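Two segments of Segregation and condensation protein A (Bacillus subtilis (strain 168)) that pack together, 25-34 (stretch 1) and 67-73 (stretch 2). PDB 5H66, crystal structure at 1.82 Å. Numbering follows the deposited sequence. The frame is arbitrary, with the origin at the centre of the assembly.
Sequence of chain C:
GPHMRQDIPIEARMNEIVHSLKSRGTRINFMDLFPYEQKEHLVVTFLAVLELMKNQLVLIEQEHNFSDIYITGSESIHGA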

# COMPACT_ATOMS: atom_id res chain seq x y z
N GLY C 25 2.82 25.93 35.28
CA GLY C 25 1.55 25.75 35.96
C GLY C 25 0.41 25.37 35.04
O GLY C 25 -0.52 24.68 35.46
N THR C 26 0.47 25.82 33.79
CA THR C 26 -0.64 25.64 32.87
C THR C 26 -0.18 25.10 31.52
O THR C 26 0.59 24.13 31.44
CB THR C 26 -1.38 26.96 32.66
OG1 THR C 26 -0.48 27.94 32.10
CG2 THR C 26 -1.95 27.49 33.97
N ARG C 27 -0.67 25.72 30.45
CA ARG C 27 -0.37 25.37 29.06
C ARG C 27 1.12 25.35 28.76
O ARG C 27 1.93 25.91 29.51
CB ARG C 27 -1.05 26.36 28.12
CG ARG C 27 -2.28 25.87 27.40
CD ARG C 27 -2.74 26.95 26.44
NE ARG C 27 -3.86 26.53 25.61
CZ ARG C 27 -4.27 27.20 24.53
NH1 ARG C 27 -3.65 28.31 24.16
NH2 ARG C 27 -5.30 26.75 23.82
N ILE C 28 1.48 24.72 27.65
CA ILE C 28 2.79 24.87 27.03
C ILE C 28 2.63 24.65 25.54
O ILE C 28 2.01 23.68 25.10
CB ILE C 28 3.85 23.90 27.60
CG1 ILE C 28 3.21 22.56 27.96
CG2 ILE C 28 4.58 24.51 28.79
CD1 ILE C 28 4.20 21.51 28.40
N ASN C 29 3.17 25.58 24.74
CA ASN C 29 3.28 25.35 23.31
C ASN C 29 4.30 24.25 23.05
O ASN C 29 5.34 24.19 23.71
CB ASN C 29 3.68 26.64 22.60
CG ASN C 29 3.65 26.52 21.09
OD1 ASN C 29 4.46 25.80 20.49
ND2 ASN C 29 2.72 27.22 20.46
N PHE C 30 3.98 23.37 22.10
CA PHE C 30 4.88 22.25 21.80
C PHE C 30 6.27 22.75 21.42
O PHE C 30 7.28 22.21 21.89
CB PHE C 30 4.28 21.41 20.67
CG PHE C 30 5.16 20.26 20.23
CD1 PHE C 30 5.12 19.05 20.89
CD2 PHE C 30 6.02 20.40 19.15
CE1 PHE C 30 5.92 17.99 20.49
CE2 PHE C 30 6.82 19.35 18.75
CZ PHE C 30 6.77 18.14 19.42
N MET C 31 6.34 23.79 20.59
CA MET C 31 7.63 24.34 20.18
C MET C 31 8.41 24.91 21.35
O MET C 31 9.63 25.08 21.25
CB MET C 31 7.42 25.41 19.11
CG MET C 31 6.69 24.92 17.87
SD MET C 31 7.48 23.50 17.07
CE MET C 31 8.92 24.29 16.36
N ASP C 32 7.74 25.22 22.46
CA ASP C 32 8.40 25.76 23.64
C ASP C 32 8.75 24.70 24.68
O ASP C 32 9.55 24.98 25.57
CB ASP C 32 7.51 26.83 24.30
CG ASP C 32 7.41 28.09 23.47
OD1 ASP C 32 8.43 28.49 22.87
OD2 ASP C 32 6.30 28.67 23.40
N LEU C 33 8.18 23.50 24.56
CA LEU C 33 8.50 22.40 25.47
C LEU C 33 10.00 22.23 25.64
O LEU C 33 10.47 21.85 26.72
CB LEU C 33 7.89 21.10 24.95
CG LEU C 33 6.83 20.43 25.81
CD1 LEU C 33 6.37 19.14 25.15
CD2 LEU C 33 7.38 20.16 27.20
N PHE C 34 10.77 22.50 24.58
CA PHE C 34 12.22 22.49 24.63
C PHE C 34 12.70 23.77 23.96
O PHE C 34 12.25 24.10 22.85
CB PHE C 34 12.78 21.25 23.93
CG PHE C 34 12.71 20.02 24.78
CD1 PHE C 34 11.54 19.28 24.83
CD2 PHE C 34 13.79 19.62 25.54
CE1 PHE C 34 11.46 18.14 25.62
CE2 PHE C 34 13.72 18.49 26.33
CZ PHE C 34 12.54 17.75 26.37
N SER C 67 -1.21 23.58 12.81
CA SER C 67 -1.31 24.70 13.73
C SER C 67 -0.56 24.38 15.02
O SER C 67 -0.14 23.24 15.26
CB SER C 67 -2.78 25.03 14.02
OG SER C 67 -3.37 24.06 14.87
N ASP C 68 -0.37 25.40 15.85
CA ASP C 68 0.36 25.21 17.10
C ASP C 68 -0.35 24.20 17.99
O ASP C 68 -1.58 24.09 17.98
CB ASP C 68 0.54 26.54 17.82
CG ASP C 68 1.65 27.39 17.22
OD1 ASP C 68 1.47 27.94 16.11
OD2 ASP C 68 2.73 27.50 17.85
N ILE C 69 0.44 23.45 18.75
CA ILE C 69 -0.06 22.39 19.63
C ILE C 69 0.19 22.81 21.07
O ILE C 69 1.31 23.17 21.43
CB ILE C 69 0.63 21.05 19.32
CG1 ILE C 69 0.39 20.64 17.87
CG2 ILE C 69 0.14 19.96 20.28
CD1 ILE C 69 1.51 19.81 17.27
N TYR C 70 -0.86 22.75 21.89
CA TYR C 70 -0.79 23.16 23.28
C TYR C 70 -0.93 21.94 24.18
O TYR C 70 -1.82 21.11 23.98
CB TYR C 70 -1.85 24.21 23.60
CG TYR C 70 -1.67 25.47 22.77
CD1 TYR C 70 -0.59 26.32 22.99
CD2 TYR C 70 -2.56 25.79 21.75
CE1 TYR C 70 -0.41 27.46 22.23
CE2 TYR C 70 -2.38 26.93 20.98
CZ TYR C 70 -1.31 27.76 21.22
OH TYR C 70 -1.13 28.89 20.46
N ILE C 71 -0.04 21.83 25.17
CA ILE C 71 0.09 20.66 26.02
C ILE C 71 -0.31 21.05 27.44
O ILE C 71 0.08 22.11 27.94
CB ILE C 71 1.53 20.12 25.98
CG1 ILE C 71 1.85 19.52 24.61
CG2 ILE C 71 1.77 19.10 27.08
CD1 ILE C 71 3.04 20.13 23.92
N THR C 72 -1.07 20.17 28.10
CA THR C 72 -1.49 20.39 29.48
C THR C 72 -1.49 19.07 30.22
O THR C 72 -1.96 18.05 29.70
CB THR C 72 -2.89 21.04 29.55
OG1 THR C 72 -2.84 22.34 28.95
CG2 THR C 72 -3.35 21.17 30.99
N GLY C 73 -0.95 19.08 31.44
CA GLY C 73 -0.98 17.89 32.27
C GLY C 73 -2.39 17.53 32.70
O GLY C 73 -3.31 18.34 32.66

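A short antiparallel pairing must satisfy two demands at once: the polar backbone atoms brought together need partners, and the side chains on each face need suitable company. The contact between residues 25-34 and 67-73 of this condensation protein meets both within a few residues.

The backbone register runs antiparallel, with I28 opposite I71 and N29 opposite Y70. The firmest link between I28 and I71 is I71 N to I28 O, 2.8 Å and nearly straight at 158°. The return bond, I28 N to I71 O at 3.0 Å, is weak, because its angle at the hydrogen closes to 128°. Two residues along, past the non-hydrogen-bonded pair N29 and Y70, F30 N donates to I69 O at 2.8 Å. Each of these carbonyls also receives a CA-H contact: Y70 CA lies 3.4 Å from I28 O, R27 CA 3.5 Å from I71 O, and N29 CA 3.5 Å from I69 O. Acceptors whose main donor is an amide thus gain a second, softer approach from the facing stretch.

From F30 the first stretch takes up helical backbone angles, and several of the polar groups beyond F30 N find local partners. N29 O accepts from D32 N at 2.9 Å and, weakly, from L33 N at 3.0 Å; L33 N also reaches F30 O at 3.1 Å.

The N29 side chain does double duty, its amide acting as donor through ND2 and as acceptor through OD1. ND2 donates to D68 OD2 across the contact, at 2.6 Å and 165°, a short bond to a carboxylate oxygen, while OD1 accepts from M31 N at 2.8 Å. One side chain therefore ties the second stretch to the turn that follows the pairing.

On the face shared by N29 and Y70, R27 also contributes. Its CB points sideways, but the extended chain carries the guanidinium flat onto the Y70 ring, with planes 6° apart and R27 CZ 3.8 Å from the Y70 ring centroid. This is a cation-pi stack: the positive charge meets the electron-rich ring face, leaving the guanidinium edge free of the ring.

The face bearing I28 and I71 is apolar. I28 CG1 packs 3.6 Å from I71 CB, and I71 CD1 reaches both F30 CB and L33 CD1 at 3.7 Å, also lying near the plane of the F30 ring at its edge. F30 CB meets I69 CB at 3.9 Å. These buried side chains make no polar demands, so the hydrogen bonding here falls to the backbone.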